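Local coordinates for protein putative citrate lyase, alfa subunit (Streptococcus mutans, PDB 2HJ0) that belongs to the CitF family of citrate lyase alpha subunits and has two alpha/beta halves, each built on a largely parallel sheet, at residues 170-173 against 177-180; 195-198 against 202-205; 211-216 against 220-225. All coordinates share one frame; numbering follows the deposited sequence.

Contact 1 (170-173 against 177-180); sequences PSSD and NANG
Two short, weakly paired strands, 171-172 and 178-179, form a small antiparallel beta hairpin, and Asp173 and Asn177 hold its turn end. Asp173 N gives a hydrogen bond to Asn177 O (3.2 Å). Asp173 then returns two bonds through its carboxylate. Asp173 OD2 receives Asn177 ND2 at 2.8 Å on its syn lone pair, almost in the amide plane. Asp173 OD1 receives Asn177 N at 3.0 Å from above the carboxylate plane. The carboxylate and amide planes stand nearly at right angles (84°). Between them the two oxygens hold the main-chain N and the side-chain amide of Asn177. The aspartate CG lies between the backbone N and the carbonyl carbon (chi1 47°), which brings both oxygens to Asn177, just before strand 178-179. OD1 also accepts Tyr175 N, making an Asx turn at the start of the hairpin loop.

In the body of the hairpin, Ser172 and Ala178 are a non-hydrogen-bonded pair. Ser172 CB and Ala178 CB meet on one face at 3.8 Å, and Ser172 CA makes a CH...O contact with Asn177 O. Ser171 and Asn179 lie on the other face, with Ser171 OG 2.9 Å from Asn179 OD1. The amide of Asn179 is held from outside the hairpin: ND2 binds Pro217 O and OD1 accepts Thr181 N. Strand 202-207 covers the Ser172 side through Ile205 and Thr207.

Contact 2 (195-198 against 202-205); sequences IDAK and QVVI
Ala197 and Val203 make a small, purely apolar helix-to-strand contact, set where helix 191-199 gives way to strand 202-207 of the large sheet. Only 89 Å² is buried between the two segments, and no hydrogen bond crosses. One branch of the valine does most of the touching. Val203 CG2 reaches Ala197 CA at 3.5 Å and lies 4.0 Å from Ala197 CB. The other branch stands a little further off, with Val203 CG1 4.2 Å from Ala197 CB. The methyl of Ala197 is thus met by both ends of the valine fork. Val203 CG2 also comes within 3.9 Å of Ala197 O.

The valine torsion explains which branch leads. With chi1 at 168°, CG2 is anti to the carbonyl carbon and beside the backbone N, and from there it reaches the helix backbone. Val203 points its CB toward the helix. The small side chain of Ala197 is consistent with the close approach of the two backbones: Ala197 CA and Val203 CA are 5.9 Å apart. Within the helix, Lys198 N bonds to Ile195 O at 3.1 Å, in the last turn before the chain leaves for the strand.

The two elements complete a beta-alpha-beta crossover from strand 164-169 to its parallel neighbour 202-207, as in Rossmann-like folds. Strand 227-230 borders 202-207 on its other edge, and Val203 makes a backbone bond there with Tyr227. Leu167 of strand 164-169 packs on Ala197, and Asp196 binds Ser68 and makes a salt bridge to Arg151 of helix 148-157.

Contact 3 (211-216 against 220-225); sequences VPYPNT and IPQTDV
Gln222 OE1 is gripped by two donors, Tyr213 OH from across this contact and Asn177 ND2 from the neighbouring hairpin. Tyr213 OH gives its proton to Gln222 OE1 over 2.6 Å. It comes in the plane of the carbonyl, on a lone pair, with a C=O...donor angle of 116°. On the tyrosine side, Gln222 OE1 sits at the ring edge, near the ring plane, and 3.2 Å from Tyr213 CE2. The ring and the amide are turned 54° against each other, and the two side chains cross at about a right angle. The hydroxyl and the amide oxygen are where the side chains meet, and the rest of 211-216 and 220-225 stays apart.

The side-chain conformations bring the groups together. A chi1 of -172° swings the Tyr213 ring away from its backbone N, and the phenol reaches over to 220-225. Gln222 runs extended beyond CG, which carries its amide out to the hydroxyl. Pro214 follows a cis peptide bond and puts its CB 3.4 Å above one face of the Tyr213 ring, offset toward the rim. The base of the glutamine is a short 3-10 turn over 222-224. Asp224 N bonds to Pro221 O (3.0 Å) and Val225 N to Gln222 O (3.2 Å).

The other end of the amide looks across the dimer: Gln222 NE2 binds Gly361 O of the second subunit. Tyr213 packs on Val363 of that subunit, and Pro214 on its Phe304. Both segments belong to the long irregular connection between the parallel strands 202-207 and 227-230, here folded back on itself as part of a subunit interface.

How the contacts relate
Contacts 1 and 2 are buried; contact 3 is partly buried and faces the second subunit. Contact 2 is apolar packing of a helix on a strand in the sheet layer. Contact 1 relies on backbone and carboxylate bonds in a hairpin, and contact 3 on a single side-chain bond between loop segments. The three touch one another. Contacts 1 and 3 have centres about 7 Å apart and are joined by Ala178 N to Ile220 O, while Asp173 OD2 also accepts Asn215 N. Contact 2 meets contact 1 where Ile205 packs on Ser172, and meets contact 3 where Ile220 and Asp224 pack on Ala197.

Contact 1 (170-173 against 177-180)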
loop_
_atom_site.group_PDB
_atom_site.type_symbol
_atom_site.label_atom_id
_atom_site.label_comp_id
_atom_site.label_asym_id
_atom_site.label_seq_id
_atom_site.Cartn_x
_atom_site.Cartn_y
_atom_site.Cartn_z
ATOM N N PRO A 170 -1.591 -10.485 -14.645
ATOM C CA PRO A 170 -1.500 -11.904 -14.988
ATOM C C PRO A 170 -2.304 -12.834 -14.079
ATOM O O PRO A 170 -2.482 -14.012 -14.394
ATOM C CB PRO A 170 0.006 -12.178 -14.953
ATOM C CG PRO A 170 0.540 -11.138 -14.041
ATOM C CD PRO A 170 -0.255 -9.908 -14.440
ATOM N N SER A 171 -2.770 -12.316 -12.946
ATOM C CA SER A 171 -3.597 -13.103 -12.023
ATOM C C SER A 171 -4.422 -12.177 -11.133
ATOM O O SER A 171 -3.998 -11.067 -10.815
ATOM C CB SER A 171 -2.740 -14.052 -11.159
ATOM O OG SER A 171 -1.816 -13.370 -10.332
ATOM N N SER A 172 -5.603 -12.638 -10.740
ATOM C CA SER A 172 -6.490 -11.848 -9.899
ATOM C C SER A 172 -7.693 -12.674 -9.448
ATOM O O SER A 172 -8.117 -13.582 -10.161
ATOM C CB SER A 172 -6.977 -10.634 -10.687
ATOM O OG SER A 172 -8.039 -9.979 -10.018
ATOM N N ASP A 173 -8.234 -12.398 -8.265
ATOM C CA ASP A 173 -9.424 -13.131 -7.845
ATOM C C ASP A 173 -10.613 -12.323 -8.335
ATOM O O ASP A 173 -10.436 -11.305 -8.999
ATOM C CB ASP A 173 -9.501 -13.317 -6.321
ATOM C CG ASP A 173 -9.233 -12.040 -5.549
ATOM O OD1 ASP A 173 -9.711 -10.962 -5.984
ATOM O OD2 ASP A 173 -8.555 -12.134 -4.490
ATOM N N ASN A 177 -7.792 -8.636 -5.836
ATOM C CA ASN A 177 -6.415 -8.879 -5.404
ATOM C C ASN A 177 -5.655 -9.436 -6.620
ATOM O O ASN A 177 -5.974 -10.519 -7.118
ATOM C CB ASN A 177 -6.377 -9.888 -4.255
ATOM C CG ASN A 177 -7.080 -9.385 -3.006
ATOM O OD1 ASN A 177 -6.679 -8.380 -2.408
ATOM N ND2 ASN A 177 -8.137 -10.087 -2.601
ATOM N N ALA A 178 -4.653 -8.698 -7.094
ATOM C CA ALA A 178 -3.888 -9.102 -8.271
ATOM C C ALA A 178 -2.376 -9.028 -8.082
ATOM O O ALA A 178 -1.875 -8.319 -7.206
ATOM C CB ALA A 178 -4.293 -8.224 -9.450
ATOM N N ASN A 179 -1.639 -9.766 -8.899
ATOM C CA ASN A 179 -0.185 -9.711 -8.811
ATOM C C ASN A 179 0.382 -9.998 -10.187
ATOM O O ASN A 179 -0.351 -10.414 -11.081
ATOM C CB ASN A 179 0.361 -10.685 -7.740
ATOM C CG ASN A 179 0.182 -12.148 -8.103
ATOM O OD1 ASN A 179 0.691 -12.613 -9.116
ATOM N ND2 ASN A 179 -0.531 -12.886 -7.257
ATOM N N GLY A 180 1.671 -9.749 -10.373
ATOM C CA GLY A 180 2.257 -9.987 -11.673
ATOM C C GLY A 180 3.213 -11.157 -11.721
ATOM O O GLY A 180 3.974 -11.295 -12.677
#

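Contact 2 (195-198 against 202-205)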
loop_
_atom_site.group_PDB
_atom_site.type_symbol
_atom_site.label_atom_id
_atom_site.label_comp_id
_atom_site.label_asym_id
_atom_site.label_seq_id
_atom_site.Cartn_x
_atom_site.Cartn_y
_atom_site.Cartn_z
ATOM N N ILE A 195 0.604 2.512 -8.814
ATOM C CA ILE A 195 0.289 3.886 -8.488
ATOM C C ILE A 195 -1.056 4.257 -9.098
ATOM O O ILE A 195 -1.826 4.983 -8.497
ATOM C CB ILE A 195 1.381 4.821 -8.982
ATOM C CG1 ILE A 195 0.980 6.262 -8.717
ATOM C CG2 ILE A 195 1.634 4.599 -10.449
ATOM C CD1 ILE A 195 2.062 7.230 -9.081
ATOM N N ASP A 196 -1.345 3.741 -10.285
ATOM C CA ASP A 196 -2.615 4.013 -10.922
ATOM C C ASP A 196 -3.755 3.557 -10.047
ATOM O O ASP A 196 -4.667 4.313 -9.764
ATOM C CB ASP A 196 -2.719 3.275 -12.246
ATOM C CG ASP A 196 -1.884 3.908 -13.328
ATOM O OD1 ASP A 196 -0.693 4.178 -13.070
ATOM O OD2 ASP A 196 -2.417 4.135 -14.433
ATOM N N ALA A 197 -3.710 2.308 -9.613
ATOM C CA ALA A 197 -4.791 1.767 -8.806
ATOM C C ALA A 197 -4.933 2.454 -7.474
ATOM O O ALA A 197 -5.947 2.309 -6.799
ATOM C CB ALA A 197 -4.580 0.282 -8.594
ATOM N N LYS A 198 -3.916 3.205 -7.093
ATOM C CA LYS A 198 -3.932 3.896 -5.817
ATOM C C LYS A 198 -4.553 5.294 -5.900
ATOM O O LYS A 198 -5.184 5.752 -4.955
ATOM C CB LYS A 198 -2.499 3.959 -5.301
ATOM C CG LYS A 198 -2.294 4.639 -3.974
ATOM C CD LYS A 198 -0.844 4.425 -3.505
ATOM C CE LYS A 198 -0.499 2.913 -3.423
ATOM N NZ LYS A 198 0.911 2.593 -3.014
ATOM N N GLN A 202 -11.723 5.088 -10.608
ATOM C CA GLN A 202 -12.212 3.756 -10.854
ATOM C C GLN A 202 -11.102 2.922 -11.490
ATOM O O GLN A 202 -10.396 3.378 -12.403
ATOM C CB GLN A 202 -13.444 3.801 -11.750
ATOM C CG GLN A 202 -14.709 3.932 -10.961
ATOM C CD GLN A 202 -15.911 3.665 -11.790
ATOM O OE1 GLN A 202 -16.208 4.402 -12.721
ATOM N NE2 GLN A 202 -16.624 2.598 -11.466
ATOM N N VAL A 203 -10.949 1.702 -10.980
ATOM C CA VAL A 203 -9.934 0.776 -11.460
ATOM C C VAL A 203 -10.565 -0.500 -12.001
ATOM O O VAL A 203 -11.373 -1.141 -11.330
ATOM C CB VAL A 203 -8.933 0.412 -10.313
ATOM C CG1 VAL A 203 -8.045 -0.762 -10.715
ATOM C CG2 VAL A 203 -8.074 1.631 -9.968
ATOM N N VAL A 204 -10.193 -0.853 -13.226
ATOM C CA VAL A 204 -10.683 -2.063 -13.879
ATOM C C VAL A 204 -9.469 -2.938 -14.172
ATOM O O VAL A 204 -8.660 -2.576 -15.022
ATOM C CB VAL A 204 -11.361 -1.737 -15.228
ATOM C CG1 VAL A 204 -11.633 -3.018 -15.999
ATOM C CG2 VAL A 204 -12.646 -1.004 -14.998
ATOM N N ILE A 205 -9.307 -4.060 -13.477
ATOM C CA ILE A 205 -8.158 -4.902 -13.792
ATOM C C ILE A 205 -8.635 -5.987 -14.765
ATOM O O ILE A 205 -9.705 -6.575 -14.576
ATOM C CB ILE A 205 -7.474 -5.566 -12.515
ATOM C CG1 ILE A 205 -8.281 -6.758 -12.033
ATOM C CG2 ILE A 205 -7.289 -4.565 -11.382
ATOM C CD1 ILE A 205 -7.716 -8.026 -12.543
#

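Contact 3 (211-216 against 220-225)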
loop_
_atom_site.group_PDB
_atom_site.type_symbol
_atom_site.label_atom_id
_atom_site.label_comp_id
_atom_site.label_asym_id
_atom_site.label_seq_id
_atom_site.Cartn_x
_atom_site.Cartn_y
_atom_site.Cartn_z
ATOM N N VAL A 211 -8.075 -16.524 -10.341
ATOM C CA VAL A 211 -7.693 -17.358 -9.222
ATOM C C VAL A 211 -8.723 -17.309 -8.091
ATOM O O VAL A 211 -9.382 -16.289 -7.886
ATOM C CB VAL A 211 -6.316 -16.894 -8.712
ATOM C CG1 VAL A 211 -5.970 -17.561 -7.385
ATOM C CG2 VAL A 211 -5.274 -17.212 -9.767
ATOM N N PRO A 212 -8.900 -18.428 -7.362
ATOM C CA PRO A 212 -9.870 -18.424 -6.258
ATOM C C PRO A 212 -9.421 -17.471 -5.144
ATOM O O PRO A 212 -8.223 -17.292 -4.896
ATOM C CB PRO A 212 -9.906 -19.889 -5.813
ATOM C CG PRO A 212 -8.540 -20.406 -6.211
ATOM C CD PRO A 212 -8.307 -19.767 -7.551
ATOM N N TYR A 213 -10.399 -16.859 -4.490
ATOM C CA TYR A 213 -10.153 -15.913 -3.415
ATOM C C TYR A 213 -9.643 -16.604 -2.158
ATOM O O TYR A 213 -10.124 -17.677 -1.796
ATOM C CB TYR A 213 -11.458 -15.171 -3.091
ATOM C CG TYR A 213 -11.317 -14.022 -2.120
ATOM C CD1 TYR A 213 -11.202 -14.245 -0.744
ATOM C CD2 TYR A 213 -11.282 -12.709 -2.576
ATOM C CE1 TYR A 213 -11.052 -13.185 0.151
ATOM C CE2 TYR A 213 -11.131 -11.644 -1.690
ATOM C CZ TYR A 213 -11.016 -11.890 -0.332
ATOM O OH TYR A 213 -10.839 -10.834 0.533
ATOM N N PRO A 214 -8.663 -16.002 -1.476
ATOM C CA PRO A 214 -8.002 -14.730 -1.799
ATOM C C PRO A 214 -6.709 -15.000 -2.568
ATOM O O PRO A 214 -5.998 -15.952 -2.260
ATOM C CB PRO A 214 -7.715 -14.141 -0.430
ATOM C CG PRO A 214 -7.352 -15.386 0.352
ATOM C CD PRO A 214 -8.449 -16.344 -0.057
ATOM N N ASN A 215 -6.405 -14.170 -3.557
ATOM C CA ASN A 215 -5.191 -14.343 -4.336
ATOM C C ASN A 215 -4.019 -13.717 -3.577
ATOM O O ASN A 215 -4.179 -12.693 -2.898
ATOM C CB ASN A 215 -5.361 -13.679 -5.710
ATOM C CG ASN A 215 -4.115 -13.785 -6.583
ATOM O OD1 ASN A 215 -3.336 -14.726 -6.445
ATOM N ND2 ASN A 215 -3.936 -12.822 -7.504
ATOM N N THR A 216 -2.854 -14.350 -3.675
ATOM C CA THR A 216 -1.637 -13.862 -3.029
ATOM C C THR A 216 -0.413 -14.371 -3.794
ATOM O O THR A 216 -0.459 -15.440 -4.392
ATOM C CB THR A 216 -1.532 -14.330 -1.555
ATOM O OG1 THR A 216 -1.772 -15.737 -1.473
ATOM C CG2 THR A 216 -2.524 -13.593 -0.673
ATOM N N ILE A 220 -1.819 -5.434 -5.974
ATOM C CA ILE A 220 -2.924 -4.494 -6.047
ATOM C C ILE A 220 -4.054 -5.137 -5.238
ATOM O O ILE A 220 -4.560 -6.204 -5.589
ATOM C CB ILE A 220 -3.322 -4.262 -7.494
ATOM C CG1 ILE A 220 -2.165 -3.574 -8.213
ATOM C CG2 ILE A 220 -4.592 -3.462 -7.559
ATOM C CD1 ILE A 220 -2.351 -3.366 -9.672
ATOM N N PRO A 221 -4.438 -4.494 -4.120
ATOM C CA PRO A 221 -5.492 -4.967 -3.217
ATOM C C PRO A 221 -6.906 -4.765 -3.751
ATOM O O PRO A 221 -7.162 -3.879 -4.579
ATOM C CB PRO A 221 -5.232 -4.160 -1.955
ATOM C CG PRO A 221 -4.847 -2.826 -2.524
ATOM C CD PRO A 221 -3.913 -3.185 -3.665
ATOM N N GLN A 222 -7.822 -5.593 -3.261
ATOM C CA GLN A 222 -9.222 -5.530 -3.665
ATOM C C GLN A 222 -9.794 -4.140 -3.355
ATOM O O GLN A 222 -10.725 -3.683 -4.025
ATOM C CB GLN A 222 -10.027 -6.617 -2.928
ATOM C CG GLN A 222 -9.904 -6.525 -1.392
ATOM C CD GLN A 222 -10.390 -7.755 -0.649
ATOM O OE1 GLN A 222 -9.870 -8.841 -0.849
ATOM N NE2 GLN A 222 -11.380 -7.582 0.225
ATOM N N THR A 223 -9.212 -3.469 -2.359
ATOM C CA THR A 223 -9.669 -2.146 -1.953
ATOM C C THR A 223 -9.360 -1.041 -2.948
ATOM O O THR A 223 -9.809 0.095 -2.775
ATOM C CB THR A 223 -9.078 -1.735 -0.599
ATOM O OG1 THR A 223 -7.670 -1.989 -0.601
ATOM C CG2 THR A 223 -9.743 -2.500 0.527
ATOM N N ASP A 224 -8.598 -1.360 -3.988
ATOM C CA ASP A 224 -8.280 -0.367 -5.011
ATOM C C ASP A 224 -8.946 -0.719 -6.332
ATOM O O ASP A 224 -8.866 0.049 -7.281
ATOM C CB ASP A 224 -6.770 -0.289 -5.248
ATOM C CG ASP A 224 -6.027 0.390 -4.115
ATOM O OD1 ASP A 224 -6.689 1.010 -3.245
ATOM O OD2 ASP A 224 -4.766 0.318 -4.100
ATOM N N VAL A 225 -9.613 -1.865 -6.387
ATOM C CA VAL A 225 -10.216 -2.316 -7.630
ATOM C C VAL A 225 -11.735 -2.211 -7.658
ATOM O O VAL A 225 -12.393 -2.461 -6.660
ATOM C CB VAL A 225 -9.777 -3.774 -7.899
ATOM C CG1 VAL A 225 -10.327 -4.268 -9.212
ATOM C CG2 VAL A 225 -8.249 -3.850 -7.880
#